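Local coordinates for solute binding protein MsmE (Bacillus subtilis subsp. subtilis str. 168, PDB 4R6H) that binds melibiose, raffinose and stachyose and serves as the solute-binding component of the MelEDC-MsmX ABC transporter that imports these sugars, at residues Q116-P120 against N121-I125; G221-Q224 against W225-T229; G272-G275 against Q276-Q280; A312-K315 against D316-L320; A354-F357 against Y358-D361. One frame throughout, in Å; residues are numbered along the deposited sequence.

Contact 1 of 5, residues Q116-P120 against N121-I125; sequences QDLDP and NLNSI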
loop_
_atom_site.group_PDB
_atom_site.type_symbol
_atom_site.label_atom_id
_atom_site.label_comp_id
_atom_site.label_asym_id
_atom_site.label_seq_id
_atom_site.Cartn_x
_atom_site.Cartn_y
_atom_site.Cartn_z
ATOM N N GLN A 116 -3.843 -15.595 -17.437
ATOM C CA GLN A 116 -4.845 -15.041 -18.339
ATOM C C GLN A 116 -5.807 -14.112 -17.612
ATOM O O GLN A 116 -6.404 -13.251 -18.244
ATOM C CB GLN A 116 -5.625 -16.129 -19.077
ATOM C CG GLN A 116 -6.523 -16.991 -18.234
ATOM C CD GLN A 116 -7.378 -17.936 -19.076
ATOM O OE1 GLN A 116 -7.659 -17.662 -20.239
ATOM N NE2 GLN A 116 -7.791 -19.051 -18.487
ATOM N N ASP A 117 -5.944 -14.270 -16.298
ATOM C CA ASP A 117 -6.851 -13.433 -15.540
ATOM C C ASP A 117 -6.189 -12.393 -14.639
ATOM O O ASP A 117 -6.861 -11.792 -13.782
ATOM C CB ASP A 117 -7.786 -14.310 -14.720
ATOM C CG ASP A 117 -8.750 -15.104 -15.587
ATOM O OD1 ASP A 117 -9.269 -14.555 -16.586
ATOM O OD2 ASP A 117 -8.978 -16.277 -15.255
ATOM N N LEU A 118 -4.898 -12.140 -14.849
ATOM C CA LEU A 118 -4.222 -11.094 -14.104
ATOM C C LEU A 118 -4.928 -9.738 -14.290
ATOM O O LEU A 118 -5.222 -9.344 -15.447
ATOM C CB LEU A 118 -2.776 -10.953 -14.533
ATOM C CG LEU A 118 -1.951 -9.832 -13.877
ATOM C CD1 LEU A 118 -1.840 -10.006 -12.354
ATOM C CD2 LEU A 118 -0.560 -9.665 -14.469
ATOM N N ASP A 119 -5.243 -9.028 -13.205
ATOM C CA ASP A 119 -5.850 -7.697 -13.322
ATOM C C ASP A 119 -4.942 -6.811 -14.165
ATOM O O ASP A 119 -3.787 -6.641 -13.834
ATOM C CB ASP A 119 -6.115 -7.101 -11.921
ATOM C CG ASP A 119 -6.922 -5.786 -11.955
ATOM O OD1 ASP A 119 -6.705 -4.965 -12.863
ATOM O OD2 ASP A 119 -7.761 -5.603 -11.046
ATOM N N PRO A 120 -5.459 -6.254 -15.280
ATOM C CA PRO A 120 -4.544 -5.413 -16.071
ATOM C C PRO A 120 -3.951 -4.182 -15.354
ATOM O O PRO A 120 -2.958 -3.670 -15.802
ATOM C CB PRO A 120 -5.402 -4.960 -17.276
ATOM C CG PRO A 120 -6.810 -5.268 -16.923
ATOM C CD PRO A 120 -6.840 -6.259 -15.793
ATOM N N ASN A 121 -4.554 -3.736 -14.257
ATOM C CA ASN A 121 -3.942 -2.689 -13.442
ATOM C C ASN A 121 -2.621 -3.111 -12.793
ATOM O O ASN A 121 -1.838 -2.257 -12.356
ATOM C CB ASN A 121 -4.909 -2.214 -12.368
ATOM C CG ASN A 121 -5.925 -1.230 -12.895
ATOM O OD1 ASN A 121 -5.664 -0.471 -13.847
ATOM N ND2 ASN A 121 -7.075 -1.238 -12.291
ATOM N N LEU A 122 -2.341 -4.413 -12.808
ATOM C CA LEU A 122 -1.130 -4.977 -12.264
ATOM C C LEU A 122 -0.079 -5.340 -13.325
ATOM O O LEU A 122 1.010 -5.774 -12.954
ATOM C CB LEU A 122 -1.473 -6.223 -11.417
ATOM C CG LEU A 122 -2.336 -5.998 -10.171
ATOM C CD1 LEU A 122 -2.626 -7.279 -9.418
ATOM C CD2 LEU A 122 -1.630 -4.976 -9.281
ATOM N N ASN A 123 -0.375 -5.128 -14.606
ATOM C CA ASN A 123 0.622 -5.471 -15.654
ATOM C C ASN A 123 1.988 -4.813 -15.543
ATOM O O ASN A 123 2.999 -5.474 -15.686
ATOM C CB ASN A 123 0.072 -5.151 -17.027
ATOM C CG ASN A 123 -1.015 -6.090 -17.455
ATOM O OD1 ASN A 123 -1.249 -7.133 -16.837
ATOM N ND2 ASN A 123 -1.695 -5.738 -18.548
ATOM N N SER A 124 2.031 -3.510 -15.294
ATOM C CA SER A 124 3.298 -2.797 -15.182
ATOM C C SER A 124 4.063 -3.140 -13.940
ATOM O O SER A 124 5.247 -2.848 -13.851
ATOM C CB SER A 124 3.069 -1.275 -15.164
ATOM O OG SER A 124 2.613 -0.853 -16.421
ATOM N N ILE A 125 3.373 -3.691 -12.934
ATOM C CA ILE A 125 3.990 -3.925 -11.654
ATOM C C ILE A 125 4.530 -5.335 -11.563
ATOM O O ILE A 125 5.654 -5.537 -11.066
ATOM C CB ILE A 125 2.979 -3.608 -10.514
ATOM C CG1 ILE A 125 2.603 -2.110 -10.595
ATOM C CG2 ILE A 125 3.578 -3.896 -9.147
ATOM C CD1 ILE A 125 1.244 -1.737 -10.027
HETATM O O HOH W 1 -3.207 -8.750 -17.382
HETATM O O HOH W 2 -7.595 -2.950 -9.949
HETATM O O HOH W 3 -0.522 -2.044 -15.762
#
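Asp119 folds its carboxylate back onto the backbone of Asn121 in an Asx turn, which opens the 3-10 turn leading into helix 123-126. OD1 of Asp119 accepts the N-H of Asn121 N at 2.8 Å, on its anti side and somewhat out of the carboxylate plane. CG stands anti to the backbone N (chi1 -172°), which carries the acid forward beside the Asn121 side chain, the two pointing the same way. A water joins Asp119 OD2 to Asn121 ND2, and Gln140 NE2 binds the same OD2, so both carboxylate oxygens are engaged. Proline suits position 120: it has no N-H to satisfy, and its ring holds phi at a helical value. Its carbonyl O accepts Asn123 N at 3.2 Å, after Asp119 O has taken Leu122 N at 2.8 Å. On the buried side Leu118 CD1 packs on Leu122 CB at 3.9 Å, the side chains crossing at about a right angle, and Pro137 of strand 136-137 touches both leucines. Further out, Asn121 and Ile125 rest on strand 370-372. Asn123 OD1, 3.5 Å from Leu118 CD2, receives a hydrogen bond from a water that also donates to Leu118 O.

Contact 2 of 5, residues G221-Q224 against W225-T229; sequences GTFQ and WSKFT
Phe223 drives the edge of its ring into the face of Trp225, and here the contact is tight. The pair is T-shaped, planes 83° apart, with the Phe223 centroid 4.7 Å from that of the five-membered ring of Trp225. CD2 and CE2 do the touching: Phe223 CD2 is 3.5 Å from Trp225 NE1, while CE2 sits over the middle of the indole. Phe223 reaches this place because CG lies anti to its backbone N (chi1 -179°), turning the ring forward along the chain. Large flat side chains suit a site walled by helices: Tyr412 meets Trp225 edge-to-face, and Leu206 of helix 192-206 touches Phe223. Trp225 CZ3 in turn lies above a face of Phe228, near its rim.

The segment is the bend between helices 215-220 and 229-240, and its backbone coils into the second of them through bonds that span three residues. Lys227 N donates to Gln224 O at 3.0 Å, nearly straight at 167°, and Phe228 N follows with Trp225 O.

The outer side is looser. The side chains of Gln224 and Ser226 come no nearer than 3.9 Å, between Gln224 CB and Ser226 OG, and both are exposed, as befits polar residues. Lys227 divides itself between the two sides: its CB rests 4.0 Å from Phe223 CZ, whereas NZ reaches a water that also takes the N-H of Gln224 N.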
loop_
_atom_site.group_PDB
_atom_site.type_symbol
_atom_site.label_atom_id
_atom_site.label_comp_id
_atom_site.label_asym_id
_atom_site.label_seq_id
_atom_site.Cartn_x
_atom_site.Cartn_y
_atom_site.Cartn_z
ATOM N N GLY A 221 19.324 9.581 -9.842
ATOM C CA GLY A 221 19.990 10.332 -8.806
ATOM C C GLY A 221 20.079 11.829 -8.989
ATOM O O GLY A 221 20.598 12.510 -8.112
ATOM N N THR A 222 19.583 12.325 -10.118
ATOM C CA THR A 222 19.632 13.768 -10.427
ATOM C C THR A 222 18.396 14.567 -9.960
ATOM O O THR A 222 18.344 15.776 -10.144
ATOM C CB THR A 222 19.891 14.059 -11.910
ATOM O OG1 THR A 222 18.772 13.658 -12.714
ATOM C CG2 THR A 222 21.178 13.334 -12.386
ATOM N N PHE A 223 17.424 13.904 -9.335
ATOM C CA PHE A 223 16.228 14.608 -8.865
ATOM C C PHE A 223 16.539 15.785 -7.942
ATOM O O PHE A 223 17.296 15.668 -6.977
ATOM C CB PHE A 223 15.328 13.608 -8.111
ATOM C CG PHE A 223 14.052 14.207 -7.595
ATOM C CD1 PHE A 223 13.107 14.671 -8.476
ATOM C CD2 PHE A 223 13.837 14.344 -6.229
ATOM C CE1 PHE A 223 11.922 15.238 -8.015
ATOM C CE2 PHE A 223 12.654 14.906 -5.753
ATOM C CZ PHE A 223 11.710 15.372 -6.651
ATOM N N GLN A 224 15.897 16.914 -8.237
ATOM C CA GLN A 224 16.014 18.101 -7.409
ATOM C C GLN A 224 14.896 18.125 -6.370
ATOM O O GLN A 224 13.735 18.284 -6.723
ATOM C CB GLN A 224 15.923 19.338 -8.291
ATOM C CG GLN A 224 17.092 19.510 -9.254
ATOM C CD GLN A 224 18.415 19.478 -8.549
ATOM O OE1 GLN A 224 19.129 18.476 -8.607
ATOM N NE2 GLN A 224 18.740 20.556 -7.839
ATOM N N TRP A 225 15.268 18.012 -5.100
ATOM C CA TRP A 225 14.310 17.932 -4.002
ATOM C C TRP A 225 13.537 19.226 -3.792
ATOM O O TRP A 225 12.533 19.253 -3.086
ATOM C CB TRP A 225 14.977 17.391 -2.726
ATOM C CG TRP A 225 15.160 15.908 -2.878
ATOM C CD1 TRP A 225 16.197 15.256 -3.484
ATOM C CD2 TRP A 225 14.215 14.898 -2.499
ATOM N NE1 TRP A 225 15.958 13.889 -3.480
ATOM C CE2 TRP A 225 14.755 13.651 -2.874
ATOM C CE3 TRP A 225 12.979 14.929 -1.846
ATOM C CZ2 TRP A 225 14.081 12.443 -2.640
ATOM C CZ3 TRP A 225 12.308 13.741 -1.606
ATOM C CH2 TRP A 225 12.863 12.512 -2.021
ATOM N N SER A 226 13.989 20.317 -4.415
ATOM C CA SER A 226 13.184 21.519 -4.445
ATOM C C SER A 226 11.783 21.278 -5.038
ATOM O O SER A 226 10.819 21.987 -4.683
ATOM C CB SER A 226 13.913 22.637 -5.224
ATOM O OG SER A 226 14.074 22.277 -6.579
ATOM N N LYS A 227 11.636 20.247 -5.884
ATOM C CA LYS A 227 10.350 19.915 -6.478
ATOM C C LYS A 227 9.402 19.198 -5.493
ATOM O O LYS A 227 8.212 19.080 -5.747
ATOM C CB LYS A 227 10.573 19.041 -7.727
ATOM C CG LYS A 227 11.293 19.801 -8.833
ATOM C CD LYS A 227 11.553 18.976 -10.076
ATOM C CE LYS A 227 11.845 19.903 -11.256
ATOM N NZ LYS A 227 13.119 19.526 -11.918
ATOM N N PHE A 228 9.944 18.735 -4.385
ATOM C CA PHE A 228 9.187 18.015 -3.375
ATOM C C PHE A 228 8.615 18.999 -2.345
ATOM O O PHE A 228 7.721 18.632 -1.576
ATOM C CB PHE A 228 10.094 17.013 -2.661
ATOM C CG PHE A 228 9.371 15.832 -2.039
ATOM C CD1 PHE A 228 9.050 14.759 -2.828
ATOM C CD2 PHE A 228 9.077 15.785 -0.670
ATOM C CE1 PHE A 228 8.433 13.648 -2.289
ATOM C CE2 PHE A 228 8.438 14.671 -0.134
ATOM C CZ PHE A 228 8.125 13.616 -0.944
ATOM N N THR A 229 9.136 20.230 -2.276
ATOM C CA THR A 229 8.770 21.146 -1.206
ATOM C C THR A 229 7.288 21.443 -1.114
ATOM O O THR A 229 6.743 21.668 -0.012
ATOM C CB THR A 229 9.567 22.486 -1.364
ATOM O OG1 THR A 229 10.966 22.174 -1.463
ATOM C CG2 THR A 229 9.336 23.432 -0.246
HETATM O O HOH W 4 14.583 16.995 -11.163
#

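Contact 3 of 5, residues G272-G275 against Q276-Q280; sequences GTLG and QDVAQ
Thr273 O receives the N-H of Asp277 N at 3.0 Å, and Leu274 O with Val278 N, then Gly275 O with Ala279 N, repeat this four-residue step as the chain winds into an alpha-helix. Gly272, just before, has a positive phi of 115°, at which a side chain would be jammed against the preceding carbonyl, so glycine fits there.

Thr273 holds the N-cap position, but its hydroxyl caps no backbone N-H. OG1 instead donates to Asp277 OD2 at 2.9 Å, arriving from above the carboxylate plane. Its chi1 of 60° sets OG1 between the backbone N and the carbonyl carbon, facing the acid one turn on, and leaves the methyl to Gln276. OD2 also lies 3.0 Å from Thr273 O, a meeting of two acceptors; the hydroxyl proton and the amino end of the helix would be expected to ease the negative charge there.

Gln276 lays its extended chain across Thr273, with CG 3.3 Å from Thr273 O and OE1 3.5 Å from the methyl CG2. Ser344 OG hydrogen-bonds OE1 and so anchors the amide. On the buried side Leu274 CD1 packs on Val278 CG2 at 3.7 Å, and Met260 of helix 256-261 touches both residues, a setting that calls for branched apolar side chains.

Helix 274-281 joins strands 265-269 and 287-291, which both pair antiparallel with strand 141-148 and so run parallel to each other: this is the first turn of the helix in a beta-alpha-beta crossover.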
loop_
_atom_site.group_PDB
_atom_site.type_symbol
_atom_site.label_atom_id
_atom_site.label_comp_id
_atom_site.label_asym_id
_atom_site.label_seq_id
_atom_site.Cartn_x
_atom_site.Cartn_y
_atom_site.Cartn_z
ATOM N N GLY A 272 -7.414 0.867 5.244
ATOM C CA GLY A 272 -7.856 -0.385 4.636
ATOM C C GLY A 272 -9.063 -1.047 5.290
ATOM O O GLY A 272 -9.818 -1.697 4.592
ATOM N N THR A 273 -9.209 -0.954 6.601
ATOM C CA THR A 273 -10.341 -1.616 7.269
ATOM C C THR A 273 -11.191 -0.638 8.059
ATOM O O THR A 273 -12.000 -1.034 8.885
ATOM C CB THR A 273 -9.922 -2.747 8.195
ATOM O OG1 THR A 273 -9.049 -2.223 9.225
ATOM C CG2 THR A 273 -9.197 -3.846 7.408
ATOM N N LEU A 274 -11.033 0.647 7.800
ATOM C CA LEU A 274 -11.683 1.638 8.646
ATOM C C LEU A 274 -13.199 1.535 8.553
ATOM O O LEU A 274 -13.904 1.544 9.587
ATOM C CB LEU A 274 -11.220 3.073 8.329
ATOM C CG LEU A 274 -11.801 4.207 9.212
ATOM C CD1 LEU A 274 -11.475 4.010 10.678
ATOM C CD2 LEU A 274 -11.318 5.588 8.749
ATOM N N GLY A 275 -13.713 1.449 7.329
ATOM C CA GLY A 275 -15.154 1.409 7.122
ATOM C C GLY A 275 -15.771 0.258 7.857
ATOM O O GLY A 275 -16.751 0.381 8.568
ATOM N N GLN A 276 -15.177 -0.917 7.683
ATOM C CA GLN A 276 -15.780 -2.119 8.254
ATOM C C GLN A 276 -15.684 -2.090 9.781
ATOM O O GLN A 276 -16.608 -2.517 10.518
ATOM C CB GLN A 276 -15.146 -3.385 7.622
ATOM C CG GLN A 276 -13.647 -3.666 7.906
ATOM C CD GLN A 276 -12.914 -4.586 6.909
ATOM O OE1 GLN A 276 -12.267 -5.571 7.292
ATOM N NE2 GLN A 276 -12.955 -4.234 5.680
ATOM N N ASP A 277 -14.581 -1.568 10.293
ATOM C CA ASP A 277 -14.366 -1.491 11.733
ATOM C C ASP A 277 -15.324 -0.485 12.387
ATOM O O ASP A 277 -15.870 -0.745 13.468
ATOM C CB ASP A 277 -12.935 -1.104 12.051
ATOM C CG ASP A 277 -11.935 -2.173 11.681
ATOM O OD1 ASP A 277 -12.339 -3.355 11.550
ATOM O OD2 ASP A 277 -10.757 -1.747 11.488
ATOM N N VAL A 278 -15.522 0.656 11.733
ATOM C CA VAL A 278 -16.451 1.671 12.212
ATOM C C VAL A 278 -17.890 1.143 12.185
ATOM O O VAL A 278 -18.631 1.357 13.143
ATOM C CB VAL A 278 -16.321 2.950 11.315
ATOM C CG1 VAL A 278 -17.510 3.901 11.477
ATOM C CG2 VAL A 278 -15.033 3.667 11.642
ATOM N N ALA A 279 -18.257 0.458 11.098
ATOM C CA ALA A 279 -19.619 -0.105 10.975
ATOM C C ALA A 279 -19.952 -1.056 12.098
ATOM O O ALA A 279 -21.134 -1.132 12.511
ATOM C CB ALA A 279 -19.787 -0.773 9.634
ATOM N N GLN A 280 -18.951 -1.765 12.629
ATOM C CA GLN A 280 -19.188 -2.681 13.744
ATOM C C GLN A 280 -19.549 -1.958 15.038
ATOM O O GLN A 280 -20.277 -2.512 15.877
ATOM C CB GLN A 280 -17.967 -3.594 13.962
ATOM C CG GLN A 280 -17.651 -4.500 12.775
ATOM C CD GLN A 280 -18.615 -5.666 12.623
ATOM O OE1 GLN A 280 -19.425 -5.713 11.680
ATOM N NE2 GLN A 280 -18.532 -6.618 13.546
#

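Contact 4 of 5, residues A312-K315 against D316-L320; sequences AAWK and DSPQL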
loop_
_atom_site.group_PDB
_atom_site.type_symbol
_atom_site.label_atom_id
_atom_site.label_comp_id
_atom_site.label_asym_id
_atom_site.label_seq_id
_atom_site.Cartn_x
_atom_site.Cartn_y
_atom_site.Cartn_z
ATOM N N ALA A 312 5.824 -15.535 -4.931
ATOM C CA ALA A 312 6.856 -15.700 -5.928
ATOM C C ALA A 312 7.570 -17.011 -5.629
ATOM O O ALA A 312 7.739 -17.382 -4.462
ATOM C CB ALA A 312 7.844 -14.551 -5.855
ATOM N N ALA A 313 7.930 -17.751 -6.668
ATOM C CA ALA A 313 8.649 -19.025 -6.501
ATOM C C ALA A 313 10.113 -18.761 -6.727
ATOM O O ALA A 313 10.521 -18.022 -7.629
ATOM C CB ALA A 313 8.135 -20.077 -7.482
ATOM N N TRP A 314 10.939 -19.402 -5.925
ATOM C CA TRP A 314 12.377 -19.310 -6.161
ATOM C C TRP A 314 12.747 -20.168 -7.381
ATOM O O TRP A 314 12.454 -21.358 -7.393
ATOM C CB TRP A 314 13.107 -19.831 -4.953
ATOM C CG TRP A 314 14.607 -19.782 -5.064
ATOM C CD1 TRP A 314 15.358 -18.926 -5.814
ATOM C CD2 TRP A 314 15.520 -20.619 -4.351
ATOM N NE1 TRP A 314 16.712 -19.186 -5.615
ATOM C CE2 TRP A 314 16.829 -20.205 -4.711
ATOM C CE3 TRP A 314 15.363 -21.649 -3.442
ATOM C CZ2 TRP A 314 17.986 -20.842 -4.207
ATOM C CZ3 TRP A 314 16.543 -22.278 -2.899
ATOM C CH2 TRP A 314 17.805 -21.855 -3.297
ATOM N N LYS A 315 13.377 -19.531 -8.365
ATOM C CA LYS A 315 13.713 -20.200 -9.625
ATOM C C LYS A 315 14.594 -21.427 -9.421
ATOM O O LYS A 315 14.517 -22.378 -10.196
ATOM C CB LYS A 315 14.359 -19.225 -10.612
ATOM C CG LYS A 315 15.768 -18.767 -10.257
ATOM C CD LYS A 315 16.315 -17.785 -11.295
ATOM C CE LYS A 315 17.719 -17.324 -10.946
ATOM N NZ LYS A 315 18.752 -18.354 -11.246
ATOM N N ASP A 316 15.416 -21.406 -8.380
ATOM C CA ASP A 316 16.320 -22.501 -8.126
ATOM C C ASP A 316 15.846 -23.413 -6.998
ATOM O O ASP A 316 16.600 -24.248 -6.528
ATOM C CB ASP A 316 17.747 -21.949 -7.939
ATOM C CG ASP A 316 18.282 -21.349 -9.226
ATOM O OD1 ASP A 316 17.974 -21.863 -10.320
ATOM O OD2 ASP A 316 18.956 -20.310 -9.150
ATOM N N SER A 317 14.570 -23.321 -6.598
ATOM C CA SER A 317 14.043 -24.236 -5.604
ATOM C C SER A 317 14.060 -25.667 -6.106
ATOM O O SER A 317 13.609 -25.927 -7.209
ATOM C CB SER A 317 12.590 -23.911 -5.259
ATOM O OG SER A 317 11.990 -24.910 -4.424
ATOM N N PRO A 318 14.567 -26.595 -5.280
ATOM C CA PRO A 318 14.413 -28.014 -5.648
ATOM C C PRO A 318 12.950 -28.447 -5.697
ATOM O O PRO A 318 12.630 -29.446 -6.329
ATOM C CB PRO A 318 15.159 -28.749 -4.531
ATOM C CG PRO A 318 16.110 -27.756 -3.959
ATOM C CD PRO A 318 15.459 -26.408 -4.122
ATOM N N GLN A 319 12.066 -27.657 -5.086
ATOM C CA GLN A 319 10.656 -27.971 -5.039
ATOM C C GLN A 319 9.814 -26.978 -5.879
ATOM O O GLN A 319 8.642 -26.742 -5.571
ATOM C CB GLN A 319 10.227 -28.004 -3.572
ATOM C CG GLN A 319 10.321 -29.417 -3.001
ATOM C CD GLN A 319 10.590 -29.464 -1.516
ATOM O OE1 GLN A 319 10.842 -30.533 -0.961
ATOM N NE2 GLN A 319 10.546 -28.313 -0.863
ATOM N N LEU A 320 10.411 -26.467 -6.943
ATOM C CA LEU A 320 9.757 -25.495 -7.818
ATOM C C LEU A 320 8.419 -26.020 -8.321
ATOM O O LEU A 320 7.453 -25.267 -8.437
ATOM C CB LEU A 320 10.657 -25.133 -9.008
ATOM C CG LEU A 320 10.112 -24.084 -9.965
ATOM C CD1 LEU A 320 9.718 -22.795 -9.248
ATOM C CD2 LEU A 320 11.061 -23.777 -11.140
HETATM O O HOH W 5 18.853 -18.139 -7.197
HETATM O O HOH W 6 14.537 -25.454 -9.554
#
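Trp314 spreads the face of its indole beneath the backbone and CB of Asp316. The aromatic contacts come first: Asp316 CB makes a CH-pi contact, 4.1 Å from the centroid of the five-membered ring of Trp314, and Ser317 N lies above the same face nearer the rim. Trp314 CG is anti to the backbone N (chi1 -180°), which tucks the ring under the turn that follows.

Apolar packing is supplied by Leu320, whose CD1 reaches back to Ala313 CB at 3.6 Å; so small a residue as alanine leaves room for it.

Of the polar contacts, Ser317 N donates to Trp314 O at 3.0 Å. A water lying in the plane of the indole accepts from Trp314 NE1 and donates to Asp316 OD2, and so ties the acid to the N-H edge of the indole. Lys315 was modelled in two conformers; in the one described NZ forms a salt bridge with this OD2 at 2.9 Å, so the bridge should be read with caution. Ser317 OG accepts from Gln319 N at 2.8 Å and is also hydrogen-bonded to Asp90.

Two type I beta turns in series, Trp314 to Ser317 and Ser317 to Leu320, the second carrying an ST turn, thus connect strand 310-313 to helix 320-331.

Contact 5 of 5, residues A354-F357 against Y358-D361; sequences ADIF and YAND
A type I beta turn from Ile356 to Ala359 swings the loop after helix 333-343 into helix 359-364, and an aromatic pair occupies its two central positions. The turn closes where Ala359 N donates to Ile356 O at 3.1 Å. Ile356 CG1 lies 4.1 Å from Ala359 CB, and the small methyl of alanine lets the turn fold this closely against the branched side chain.

Phe357 presents its edge to the face of Tyr358 in an offset edge-to-face stack. The centroids of the Phe357 and Tyr358 rings are 5.3 Å apart, with the planes turned by 80°. One corner does the touching: Phe357 CD1 is 3.6 Å from both CD1 and CE1 of Tyr358. Phe357 CG is anti to its backbone N (chi1 -175°), which places the ring beside Tyr358, and the ring's own rotation (chi2 -90°) turns an edge toward it.

Tyr358 holds the N-cap position, yet its phenol turns inward to Val287 and Ile289 of strand 287-291, and its hydroxyl is bound to Gly275 N. Tyrosine suits this buried place because its apolar ring packs while its OH carries the polar bond. Water does work at the start of the helix: one molecule donates to Phe357 O at 2.8 Å and accepts from Asn360 N. A second donates to the same carbonyl and to Asn360 OD1, in the one of two asparagine conformers described.

Phe357 O thus takes hydrogen bonds from two waters, consistent with a turn whose carbonyl side is wet and whose tyrosine is buried.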
loop_
_atom_site.group_PDB
_atom_site.type_symbol
_atom_site.label_atom_id
_atom_site.label_comp_id
_atom_site.label_asym_id
_atom_site.label_seq_id
_atom_site.Cartn_x
_atom_site.Cartn_y
_atom_site.Cartn_z
ATOM N N ALA A 354 -14.089 -10.687 -4.792
ATOM C CA ALA A 354 -14.071 -10.772 -3.342
ATOM C C ALA A 354 -15.111 -9.813 -2.763
ATOM O O ALA A 354 -15.173 -8.659 -3.175
ATOM C CB ALA A 354 -12.711 -10.409 -2.777
ATOM N N ASP A 355 -15.903 -10.312 -1.815
ATOM C CA ASP A 355 -16.949 -9.540 -1.171
ATOM C C ASP A 355 -16.348 -8.769 -0.020
ATOM O O ASP A 355 -16.316 -9.225 1.115
ATOM C CB ASP A 355 -18.054 -10.490 -0.730
ATOM C CG ASP A 355 -19.203 -9.805 -0.026
ATOM O OD1 ASP A 355 -19.224 -8.583 0.038
ATOM O OD2 ASP A 355 -20.079 -10.511 0.521
ATOM N N ILE A 356 -15.769 -7.607 -0.338
ATOM C CA ILE A 356 -15.076 -6.784 0.637
ATOM C C ILE A 356 -15.870 -5.494 0.883
ATOM O O ILE A 356 -16.708 -5.069 0.037
ATOM C CB ILE A 356 -13.610 -6.467 0.193
ATOM C CG1 ILE A 356 -13.604 -5.617 -1.100
ATOM C CG2 ILE A 356 -12.828 -7.771 -0.004
ATOM C CD1 ILE A 356 -12.238 -5.181 -1.567
ATOM N N PHE A 357 -15.543 -4.830 1.980
ATOM C CA PHE A 357 -16.309 -3.666 2.411
ATOM C C PHE A 357 -16.324 -2.534 1.379
ATOM O O PHE A 357 -17.398 -1.929 1.113
ATOM C CB PHE A 357 -15.831 -3.175 3.781
ATOM C CG PHE A 357 -16.671 -2.069 4.319
ATOM C CD1 PHE A 357 -16.358 -0.759 4.053
ATOM C CD2 PHE A 357 -17.769 -2.357 5.102
ATOM C CE1 PHE A 357 -17.151 0.257 4.573
ATOM C CE2 PHE A 357 -18.556 -1.323 5.619
ATOM C CZ PHE A 357 -18.225 -0.035 5.359
ATOM N N TYR A 358 -15.177 -2.270 0.757
ATOM C CA TYR A 358 -15.103 -1.175 -0.206
ATOM C C TYR A 358 -15.376 -1.593 -1.643
ATOM O O TYR A 358 -15.087 -0.852 -2.600
ATOM C CB TYR A 358 -13.741 -0.486 -0.143
ATOM C CG TYR A 358 -13.467 0.216 1.167
ATOM C CD1 TYR A 358 -14.355 1.131 1.726
ATOM C CD2 TYR A 358 -12.273 0.002 1.799
ATOM C CE1 TYR A 358 -14.036 1.786 2.921
ATOM C CE2 TYR A 358 -11.950 0.651 2.976
ATOM C CZ TYR A 358 -12.852 1.546 3.513
ATOM O OH TYR A 358 -12.549 2.223 4.722
ATOM N N ALA A 359 -15.970 -2.777 -1.848
ATOM C CA ALA A 359 -16.213 -3.220 -3.206
ATOM C C ALA A 359 -17.025 -2.223 -4.063
ATOM O O ALA A 359 -16.712 -2.038 -5.253
ATOM C CB ALA A 359 -16.938 -4.576 -3.195
ATOM N N ASN A 360 -18.025 -1.603 -3.401
ATOM C CA ASN A 360 -18.914 -0.564 -3.998
ATOM C C ASN A 360 -18.084 0.561 -4.625
ATOM O O ASN A 360 -18.208 0.908 -5.803
ATOM C CB ASN A 360 -19.961 -0.028 -2.958
ATOM C CG ASN A 360 -19.372 0.791 -1.791
ATOM O OD1 ASN A 360 -18.350 0.415 -1.144
ATOM N ND2 ASN A 360 -20.050 1.929 -1.482
ATOM N N ASP A 361 -17.187 1.082 -3.819
ATOM C CA ASP A 361 -16.329 2.206 -4.230
ATOM C C ASP A 361 -15.326 1.801 -5.272
ATOM O O ASP A 361 -15.041 2.556 -6.196
ATOM C CB ASP A 361 -15.578 2.764 -3.021
ATOM C CG ASP A 361 -16.483 3.564 -2.087
ATOM O OD1 ASP A 361 -17.453 4.229 -2.567
ATOM O OD2 ASP A 361 -16.230 3.578 -0.886
HETATM O O HOH W 7 -19.156 -2.329 -0.969
HETATM O O HOH W 8 -18.658 0.460 1.627
#

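Contacts 3 and 5 form one patch although some eighty residues separate them in the chain: their centres are about 12 Å apart, and Tyr358 OH lies 3.0 Å from Gly275 N, with Phe357 CE1 3.4 Å from Gly275 CA. The other three stand alone. Contact 1 touches strand 136-137, which pairs with the strand feeding contact 4, and also strand 370-372 of the large mixed sheet, so it appears to lie between the two sheet regions; its nearest atoms are about 10 Å from contact 5 and 11 Å from contact 4. Contact 2 is remote, its centre about 37 Å from that of contact 3, across the chain's centre. The binding protein was captured in an open conformation.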